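Long-range contacts in Ceg4 (Legionella pneumophila subsp. pneumophila, PDB 6AOK), which dephosphorylates phosphotyrosine as a HAD-like phosphatase and dampens eukaryotic MAPK signalling, this chain being the magnesium-binding N-terminal part of the effector: residues 20-25 against 164-169; 107-112 against 137-142; 159-164 against 188-193. All coordinates share one frame; numbering follows the deposited sequence.

Contact 1 (20-25 against 164-169); sequences DGTVTG and ILDDSP. With MG (magnesium ion), chain B.
Asp167 reaches across to Asp20 and Gly21; its OD1 and the backbone O of Asp20 bind a magnesium ion in the HAD-type metal site, at the C-terminal ends of strands 13-17 and 161-165. Start at Asp167 CB, which rests 3.6 Å from the carbonyl O of Gly21. From there CG sits between the backbone N and the carbonyl carbon (chi1 63°), and the carboxylate faces the ion. Its OD1 is a direct ligand, 2.1 Å from the magnesium, while OD2 takes a short 2.5 Å hydrogen bond from a water that is itself on the metal. The backbone O of Asp20 binds the ion at 2.0 Å; it lies 3.2 Å from Asp167 OD1, two acceptors brought together by the cation they share. Three waters and Asp18 OD2 complete six ligands. The Asp20 carboxylate turns the other way, to Asn114 ND2.

Thr22 flanks this site. Its OG1, hydrogen-bonded to Asp18 OD2, also receives a weak, bent bond from Asp167 N (3.1 Å, 128° at the hydrogen), and its CG2 packs 3.7 Å from Leu165 CB. Asp166 works in the second shell: OD2 pairs with Lys144, and OD1 accepts from a metal-bound water. In an Asx turn, the same OD1 is met on its anti side by Ser168 N at 2.9 Å, 30° out of the carboxylate plane.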
loop_
_atom_site.group_PDB
_atom_site.type_symbol
_atom_site.label_atom_id
_atom_site.label_comp_id
_atom_site.label_asym_id
_atom_site.label_seq_id
_atom_site.Cartn_x
_atom_site.Cartn_y
_atom_site.Cartn_z
ATOM N N ASP A 20 -0.015 3.102 6.221
ATOM C CA ASP A 20 0.736 3.906 7.194
ATOM C C ASP A 20 1.430 3.009 8.199
ATOM O O ASP A 20 0.749 2.255 8.921
ATOM C CB ASP A 20 -0.196 4.846 7.956
ATOM C CG ASP A 20 -0.884 5.840 7.069
ATOM O OD1 ASP A 20 -0.205 6.708 6.438
ATOM O OD2 ASP A 20 -2.125 5.731 6.972
ATOM N N GLY A 21 2.763 3.140 8.304
ATOM C CA GLY A 21 3.523 2.350 9.237
ATOM C C GLY A 21 3.897 0.977 8.711
ATOM O O GLY A 21 4.625 0.250 9.379
ATOM N N THR A 22 3.436 0.623 7.528
ATOM C CA THR A 22 3.834 -0.608 6.865
ATOM C C THR A 22 4.596 -0.267 5.595
ATOM O O THR A 22 5.809 -0.520 5.490
ATOM C CB THR A 22 2.562 -1.445 6.587
ATOM O OG1 THR A 22 1.924 -1.777 7.852
ATOM C CG2 THR A 22 2.907 -2.718 5.803
ATOM N N VAL A 23 3.926 0.355 4.637
ATOM C CA VAL A 23 4.615 0.931 3.488
ATOM C C VAL A 23 5.394 2.197 3.900
ATOM O O VAL A 23 6.526 2.409 3.461
ATOM C CB VAL A 23 3.588 1.212 2.365
ATOM C CG1 VAL A 23 4.234 1.891 1.212
ATOM C CG2 VAL A 23 2.899 -0.093 1.831
ATOM N N THR A 24 4.823 3.046 4.763
ATOM C CA THR A 24 5.541 4.215 5.266
ATOM C C THR A 24 6.184 3.892 6.584
ATOM O O THR A 24 5.932 2.844 7.166
ATOM C CB THR A 24 4.631 5.442 5.463
ATOM O OG1 THR A 24 3.865 5.271 6.675
ATOM C CG2 THR A 24 3.759 5.656 4.312
ATOM N N GLY A 25 6.978 4.840 7.109
ATOM C CA GLY A 25 7.544 4.578 8.428
ATOM C C GLY A 25 6.832 5.219 9.616
ATOM O O GLY A 25 7.386 5.231 10.714
ATOM N N ILE A 164 0.206 -10.784 3.600
ATOM C CA ILE A 164 -0.516 -9.943 4.558
ATOM C C ILE A 164 0.507 -9.165 5.362
ATOM O O ILE A 164 1.350 -9.773 6.027
ATOM C CB ILE A 164 -1.394 -10.756 5.508
ATOM C CG1 ILE A 164 -2.261 -11.729 4.698
ATOM C CG2 ILE A 164 -2.245 -9.791 6.351
ATOM C CD1 ILE A 164 -2.872 -12.896 5.554
ATOM N N LEU A 165 0.442 -7.828 5.291
ATOM C CA LEU A 165 1.427 -6.977 5.951
ATOM C C LEU A 165 0.686 -5.935 6.743
ATOM O O LEU A 165 -0.153 -5.218 6.177
ATOM C CB LEU A 165 2.347 -6.285 4.941
ATOM C CG LEU A 165 3.087 -7.319 4.106
ATOM C CD1 LEU A 165 2.460 -7.338 2.732
ATOM C CD2 LEU A 165 4.588 -7.057 4.030
ATOM N N ASP A 166 0.978 -5.836 8.038
ATOM C CA ASP A 166 0.337 -4.773 8.829
ATOM C C ASP A 166 1.137 -4.541 10.104
ATOM O O ASP A 166 1.574 -5.497 10.755
ATOM C CB ASP A 166 -1.127 -5.124 9.167
ATOM C CG ASP A 166 -1.994 -3.898 9.408
ATOM O OD1 ASP A 166 -1.559 -3.014 10.179
ATOM O OD2 ASP A 166 -3.136 -3.818 8.844
ATOM N N ASP A 167 1.324 -3.268 10.465
ATOM C CA ASP A 167 1.989 -3.022 11.735
ATOM C C ASP A 167 1.047 -3.068 12.932
ATOM O O ASP A 167 1.532 -3.099 14.061
ATOM C CB ASP A 167 2.745 -1.659 11.730
ATOM C CG ASP A 167 1.798 -0.448 11.561
ATOM O OD1 ASP A 167 1.006 -0.415 10.583
ATOM O OD2 ASP A 167 1.799 0.479 12.412
ATOM N N SER A 168 -0.251 -3.049 12.728
ATOM C CA SER A 168 -1.185 -3.130 13.832
ATOM C C SER A 168 -1.571 -4.586 14.085
ATOM O O SER A 168 -2.156 -5.211 13.208
ATOM C CB SER A 168 -2.437 -2.312 13.507
ATOM O OG SER A 168 -3.552 -2.810 14.226
ATOM N N PRO A 169 -1.328 -5.143 15.265
ATOM C CA PRO A 169 -1.723 -6.561 15.491
ATOM C C PRO A 169 -3.208 -6.848 15.292
ATOM O O PRO A 169 -3.573 -7.898 14.743
ATOM C CB PRO A 169 -1.309 -6.796 16.951
ATOM C CG PRO A 169 -0.232 -5.808 17.195
ATOM C CD PRO A 169 -0.583 -4.572 16.387
HETATM MG MG MG B . -0.449 0.928 9.888
HETATM O O HOH W 1 -1.830 -0.414 10.735
HETATM O O HOH W 2 -0.084 1.941 11.707
HETATM O O HOH W 3 -2.120 2.057 9.545
#

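Contact 2 (107-112 against 137-142)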
loop_
_atom_site.group_PDB
_atom_site.type_symbol
_atom_site.label_atom_id
_atom_site.label_comp_id
_atom_site.label_asym_id
_atom_site.label_seq_id
_atom_site.Cartn_x
_atom_site.Cartn_y
_atom_site.Cartn_z
ATOM N N THR A 107 -1.664 -9.068 -7.688
ATOM C CA THR A 107 -2.712 -8.104 -7.370
ATOM C C THR A 107 -2.377 -7.403 -6.060
ATOM O O THR A 107 -2.189 -8.052 -5.033
ATOM C CB THR A 107 -4.071 -8.791 -7.286
ATOM O OG1 THR A 107 -4.353 -9.402 -8.557
ATOM C CG2 THR A 107 -5.150 -7.766 -6.957
ATOM N N VAL A 108 -2.288 -6.079 -6.100
ATOM C CA VAL A 108 -1.861 -5.282 -4.958
ATOM C C VAL A 108 -3.077 -4.576 -4.376
ATOM O O VAL A 108 -3.647 -3.681 -5.014
ATOM C CB VAL A 108 -0.797 -4.261 -5.347
ATOM C CG1 VAL A 108 -0.293 -3.599 -4.114
ATOM C CG2 VAL A 108 0.333 -4.990 -6.027
ATOM N N ASN A 109 -3.463 -4.973 -3.164
ATOM C CA ASN A 109 -4.550 -4.342 -2.429
ATOM C C ASN A 109 -3.939 -3.644 -1.233
ATOM O O ASN A 109 -3.343 -4.294 -0.375
ATOM C CB ASN A 109 -5.568 -5.353 -1.923
ATOM C CG ASN A 109 -6.151 -6.210 -3.042
ATOM O OD1 ASN A 109 -7.023 -5.741 -3.808
ATOM N ND2 ASN A 109 -5.686 -7.467 -3.157
ATOM N N ILE A 110 -4.187 -2.360 -1.121
ATOM C CA ILE A 110 -3.840 -1.618 0.080
ATOM C C ILE A 110 -5.110 -1.459 0.912
ATOM O O ILE A 110 -6.133 -0.986 0.414
ATOM C CB ILE A 110 -3.243 -0.254 -0.273
ATOM C CG1 ILE A 110 -1.955 -0.450 -1.089
ATOM C CG2 ILE A 110 -2.987 0.548 1.061
ATOM C CD1 ILE A 110 -1.341 0.898 -1.585
ATOM N N VAL A 111 -5.066 -1.889 2.159
ATOM C CA VAL A 111 -6.241 -1.885 3.020
ATOM C C VAL A 111 -5.934 -0.949 4.175
ATOM O O VAL A 111 -4.968 -1.167 4.911
ATOM C CB VAL A 111 -6.550 -3.300 3.534
ATOM C CG1 VAL A 111 -7.889 -3.343 4.235
ATOM C CG2 VAL A 111 -6.452 -4.389 2.343
ATOM N N THR A 112 -6.747 0.083 4.342
ATOM C CA THR A 112 -6.239 1.211 5.090
ATOM C C THR A 112 -7.378 1.952 5.789
ATOM O O THR A 112 -8.528 1.904 5.354
ATOM C CB THR A 112 -5.496 2.138 4.094
ATOM O OG1 THR A 112 -4.848 3.141 4.820
ATOM C CG2 THR A 112 -6.463 2.790 3.084
ATOM N N THR A 137 -5.389 -1.426 -5.841
ATOM C CA THR A 137 -6.773 -1.478 -5.351
ATOM C C THR A 137 -6.688 -0.959 -3.924
ATOM O O THR A 137 -5.987 -1.532 -3.098
ATOM C CB THR A 137 -7.338 -2.904 -5.389
ATOM O OG1 THR A 137 -7.459 -3.333 -6.748
ATOM C CG2 THR A 137 -8.744 -3.028 -4.706
ATOM N N ILE A 138 -7.362 0.133 -3.640
ATOM C CA ILE A 138 -7.264 0.760 -2.331
ATOM C C ILE A 138 -8.603 0.545 -1.666
ATOM O O ILE A 138 -9.636 1.006 -2.184
ATOM C CB ILE A 138 -6.910 2.251 -2.441
ATOM C CG1 ILE A 138 -5.577 2.387 -3.184
ATOM C CG2 ILE A 138 -6.800 2.914 -0.998
ATOM C CD1 ILE A 138 -5.155 3.820 -3.410
ATOM N N LEU A 139 -8.585 -0.175 -0.532
ATOM C CA LEU A 139 -9.793 -0.547 0.216
ATOM C C LEU A 139 -9.775 0.268 1.499
ATOM O O LEU A 139 -8.895 0.062 2.333
ATOM C CB LEU A 139 -9.777 -2.045 0.499
ATOM C CG LEU A 139 -9.694 -2.851 -0.821
ATOM C CD1 LEU A 139 -9.378 -4.278 -0.531
ATOM C CD2 LEU A 139 -10.988 -2.720 -1.718
ATOM N N GLU A 140 -10.721 1.205 1.658
ATOM C CA GLU A 140 -10.561 2.156 2.770
ATOM C C GLU A 140 -11.838 2.264 3.594
ATOM O O GLU A 140 -12.121 3.310 4.175
ATOM C CB GLU A 140 -10.111 3.539 2.277
ATOM C CG GLU A 140 -11.048 4.220 1.294
ATOM C CD GLU A 140 -10.757 5.738 1.098
ATOM O OE1 GLU A 140 -10.279 6.124 0.016
ATOM O OE2 GLU A 140 -11.060 6.552 2.018
ATOM N N SER A 141 -12.571 1.173 3.732
ATOM C CA SER A 141 -13.792 1.247 4.522
ATOM C C SER A 141 -13.493 1.430 6.010
ATOM O O SER A 141 -14.321 1.967 6.750
ATOM C CB SER A 141 -14.611 -0.014 4.298
ATOM O OG SER A 141 -14.121 -1.059 5.120
ATOM N N GLY A 142 -12.340 0.941 6.474
ATOM C CA GLY A 142 -11.948 1.073 7.852
ATOM C C GLY A 142 -12.126 -0.200 8.627
ATOM O O GLY A 142 -11.660 -0.293 9.760
HETATM O O HOH W 4 -10.144 -0.532 5.435
#
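The side chains of Asn109 and Thr137 lie side by side, pointing the same way, and the carboxamide OD1 touches two side-chain carbons of the threonine, 3.3 Å from Thr137 CB and equally far from CG2. Asn109 points to the sheet face that Thr137, Val111 and Leu139 also occupy; with CG anti to its carbonyl carbon (chi1 -56°), CG lies beside the backbone N. The polar ends of the group are satisfied by neighbours: OD1 accepts from Arg151 NE, and ND2 donates to the carbonyl of Ile15. The other flat group, the carboxylate of Glu140, leads away from the strands, and its OE1 takes the N-H of Ala116.

Further along the asparagine's face, Leu139 CD1 touches Val111 CG2 at 4.1 Å, and helix 144-153 covers this side through Asp147 and Arg151. Ile110 and Ile138 point to the reverse face, where Ile119 of helix 116-125 packs on both.

Here one of the two outermost strands of the five-stranded parallel sheet of the HAD-like, Rossmann-type core, 136-139, pairs with strand 106-111. Successive hydrogen bonds zigzag between them: Thr137 N to Val108 O, Ile110 N to Thr137 O (2.8 Å), Leu139 N to Ile110 O (2.8 Å and virtually straight, 179° at the hydrogen), and Thr112 N to Leu139 O. CA-H...O contacts flank the ladder, as between Asn109 CA and Thr137 O.

Past the last bridge, side chains also meet: Thr112 CG2 lies 3.8 Å from Glu140 CB, the two side chains alongside each other, while Thr112 OG1 turns to Asn114 N near the metal site. Finally, a water lies between the ends, 2.9 Å from Thr112 O, to which it may donate, and accepts from Gly142 N at 2.8 Å.

Contact 3 (159-164 against 188-193)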
loop_
_atom_site.group_PDB
_atom_site.type_symbol
_atom_site.label_atom_id
_atom_site.label_comp_id
_atom_site.label_asym_id
_atom_site.label_seq_id
_atom_site.Cartn_x
_atom_site.Cartn_y
_atom_site.Cartn_z
ATOM N N ALA A 159 -5.024 -17.416 -5.577
ATOM C CA ALA A 159 -3.602 -17.137 -5.447
ATOM C C ALA A 159 -2.829 -18.418 -5.133
ATOM O O ALA A 159 -3.334 -19.326 -4.459
ATOM C CB ALA A 159 -3.359 -16.117 -4.318
ATOM N N ASN A 160 -1.611 -18.499 -5.651
ATOM C CA ASN A 160 -0.643 -19.435 -5.096
ATOM C C ASN A 160 -0.036 -18.887 -3.804
ATOM O O ASN A 160 0.353 -19.654 -2.920
ATOM C CB ASN A 160 0.453 -19.739 -6.135
ATOM C CG ASN A 160 -0.108 -20.334 -7.417
ATOM O OD1 ASN A 160 -0.542 -19.621 -8.332
ATOM N ND2 ASN A 160 -0.129 -21.654 -7.476
ATOM N N ARG A 161 -0.028 -17.575 -3.640
ATOM C CA ARG A 161 0.534 -16.955 -2.451
ATOM C C ARG A 161 -0.265 -15.713 -2.107
ATOM O O ARG A 161 -0.585 -14.922 -2.998
ATOM C CB ARG A 161 1.996 -16.586 -2.688
ATOM C CG ARG A 161 2.738 -16.212 -1.437
ATOM C CD ARG A 161 4.106 -16.912 -1.397
ATOM N NE ARG A 161 4.141 -18.245 -1.997
ATOM C CZ ARG A 161 3.501 -19.304 -1.518
ATOM N NH1 ARG A 161 2.727 -19.169 -0.453
ATOM N NH2 ARG A 161 3.608 -20.481 -2.121
ATOM N N VAL A 162 -0.580 -15.542 -0.824
ATOM C CA VAL A 162 -1.244 -14.336 -0.338
ATOM C C VAL A 162 -0.326 -13.713 0.687
ATOM O O VAL A 162 0.022 -14.373 1.673
ATOM C CB VAL A 162 -2.622 -14.639 0.288
ATOM C CG1 VAL A 162 -3.274 -13.329 0.793
ATOM C CG2 VAL A 162 -3.538 -15.454 -0.720
ATOM N N TYR A 163 0.069 -12.444 0.459
ATOM C CA TYR A 163 0.848 -11.654 1.425
ATOM C C TYR A 163 -0.087 -10.825 2.296
ATOM O O TYR A 163 -1.055 -10.236 1.790
ATOM C CB TYR A 163 1.794 -10.692 0.720
ATOM C CG TYR A 163 3.059 -11.390 0.317
ATOM C CD1 TYR A 163 3.076 -12.229 -0.772
ATOM C CD2 TYR A 163 4.221 -11.215 1.026
ATOM C CE1 TYR A 163 4.225 -12.866 -1.140
ATOM C CE2 TYR A 163 5.363 -11.854 0.676
ATOM C CZ TYR A 163 5.372 -12.689 -0.426
ATOM O OH TYR A 163 6.537 -13.375 -0.798
ATOM N N ILE A 164 0.206 -10.784 3.600
ATOM C CA ILE A 164 -0.516 -9.943 4.558
ATOM C C ILE A 164 0.507 -9.165 5.362
ATOM O O ILE A 164 1.350 -9.773 6.027
ATOM C CB ILE A 164 -1.394 -10.756 5.508
ATOM C CG1 ILE A 164 -2.261 -11.729 4.698
ATOM C CG2 ILE A 164 -2.245 -9.791 6.351
ATOM C CD1 ILE A 164 -2.872 -12.896 5.554
ATOM N N GLU A 188 0.385 -21.153 1.833
ATOM C CA GLU A 188 -0.023 -20.177 0.844
ATOM C C GLU A 188 0.055 -18.764 1.376
ATOM O O GLU A 188 0.090 -17.822 0.586
ATOM C CB GLU A 188 -1.443 -20.470 0.377
ATOM C CG GLU A 188 -1.508 -21.629 -0.582
ATOM C CD GLU A 188 -2.879 -22.264 -0.627
ATOM O OE1 GLU A 188 -3.610 -22.225 0.401
ATOM O OE2 GLU A 188 -3.217 -22.840 -1.687
ATOM N N ILE A 189 0.139 -18.603 2.687
ATOM C CA ILE A 189 0.094 -17.285 3.326
ATOM C C ILE A 189 1.495 -16.877 3.765
ATOM O O ILE A 189 2.188 -17.644 4.440
ATOM C CB ILE A 189 -0.848 -17.299 4.534
ATOM C CG1 ILE A 189 -2.267 -17.672 4.106
ATOM C CG2 ILE A 189 -0.812 -15.947 5.269
ATOM C CD1 ILE A 189 -3.178 -18.111 5.231
ATOM N N ARG A 190 1.892 -15.656 3.423
ATOM C CA ARG A 190 3.125 -15.056 3.914
ATOM C C ARG A 190 2.680 -13.829 4.702
ATOM O O ARG A 190 2.365 -12.792 4.097
ATOM C CB ARG A 190 4.053 -14.655 2.764
ATOM C CG ARG A 190 4.529 -15.820 1.862
ATOM C CD ARG A 190 5.612 -16.632 2.528
ATOM N NE ARG A 190 6.243 -17.569 1.594
ATOM C CZ ARG A 190 5.814 -18.814 1.364
ATOM N NH1 ARG A 190 4.740 -19.286 2.015
ATOM N NH2 ARG A 190 6.467 -19.603 0.498
ATOM N N GLY A 191 2.643 -13.950 6.025
ATOM C CA GLY A 191 2.119 -12.898 6.879
ATOM C C GLY A 191 3.257 -12.235 7.624
ATOM O O GLY A 191 4.130 -12.904 8.184
ATOM N N TYR A 192 3.248 -10.900 7.634
ATOM C CA TYR A 192 4.261 -10.135 8.339
ATOM C C TYR A 192 3.571 -9.082 9.191
ATOM O O TYR A 192 2.897 -8.188 8.668
ATOM C CB TYR A 192 5.235 -9.473 7.360
ATOM C CG TYR A 192 5.873 -10.476 6.461
ATOM C CD1 TYR A 192 6.976 -11.225 6.886
ATOM C CD2 TYR A 192 5.326 -10.737 5.207
ATOM C CE1 TYR A 192 7.543 -12.163 6.092
ATOM C CE2 TYR A 192 5.905 -11.708 4.374
ATOM C CZ TYR A 192 7.016 -12.391 4.837
ATOM O OH TYR A 192 7.585 -13.335 4.057
ATOM N N ARG A 193 3.794 -9.168 10.472
ATOM C CA ARG A 193 3.305 -8.214 11.458
ATOM C C ARG A 193 4.576 -7.649 12.083
ATOM O O ARG A 193 5.180 -8.274 12.954
ATOM C CB ARG A 193 2.450 -8.911 12.514
ATOM C CG ARG A 193 1.372 -8.030 13.122
ATOM C CD ARG A 193 1.973 -6.807 13.795
ATOM N NE ARG A 193 2.811 -7.167 14.935
ATOM C CZ ARG A 193 3.562 -6.304 15.611
ATOM N NH1 ARG A 193 4.295 -6.720 16.636
ATOM N NH2 ARG A 193 3.582 -5.024 15.265
HETATM O O HOH W 5 8.235 -13.398 1.269
#
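Arg161 and Arg190 lay their guanidinium groups flat on each other, planes 16° apart and centres 3.7 Å apart, although the side chains themselves approach at a slant. Arg190 NH2 sits over the centre of the Arg161 group, and the two NH1 atoms, both donors, come within 3.2 Å. Such a like-charged stack should be costly in itself; the carbonyl of Glu187 probably eases it, accepting from Arg161 NH1 and, weakly, from Arg190 NH1. Arg161 is deposited in two conformers, so the stack describes one of them and is doubtful as a permanent feature.

Nearer the backbone, Arg190 covers Tyr163. Its CB stands over the ring face, 3.9 Å from the Tyr163 centroid and 15° off the normal, a CH-pi contact displaced toward the rim. Tyr163 and Arg190 point to the same face of the sheet; Tyr163 CG lies anti to its carbonyl carbon (chi1 -83°), beside the backbone N. There Tyr163 CE2 also comes up to the edge of the Tyr192 ring, 3.7 Å from Tyr192 CE2. One water joins the two phenols, 2.7 Å from Tyr163 OH and 2.9 Å from Tyr192 OH. Helix 201-211 covers this side, with Val208 against Tyr163 and Tyr204 against Tyr192.

On the reverse face Ile164 CD1 meets Ile189 CG2 at 3.7 Å, and Met175, Leu176 and Val179 of helix 169-180 close over Ile164. The backbones are joined by a parallel ladder: Val162 N to Glu188 O, Arg190 N to Val162 O, Ile164 N to Arg190 O and Tyr192 N to Ile164 O.

Strand 161-165, helix 169-180 and strand 189-192 thus form a beta-alpha-beta unit, the classic repeat of Rossmann-like sheets, with 189-192 as the outermost strand on this side.

From the N terminus, the chain leaves strand 13-17 and enters 20-25, whose partner 164-169 comes only after 138 residues; contact 1 closes this long loop at the metal site. Inside it lies contact 2, a short closure across 24 residues that adds strand 136-139 to one edge of the sheet. Contact 3 opens at 159-164, before contact 1 has closed, and finishes at 188-193, so the two cross. They share Ile164 and touch directly, Arg193 NH2 probably bonding to Asp167 O. Contacts 2 and 3 follow in series, lie on the two sides of strand 13-17, and tie down the outermost strands.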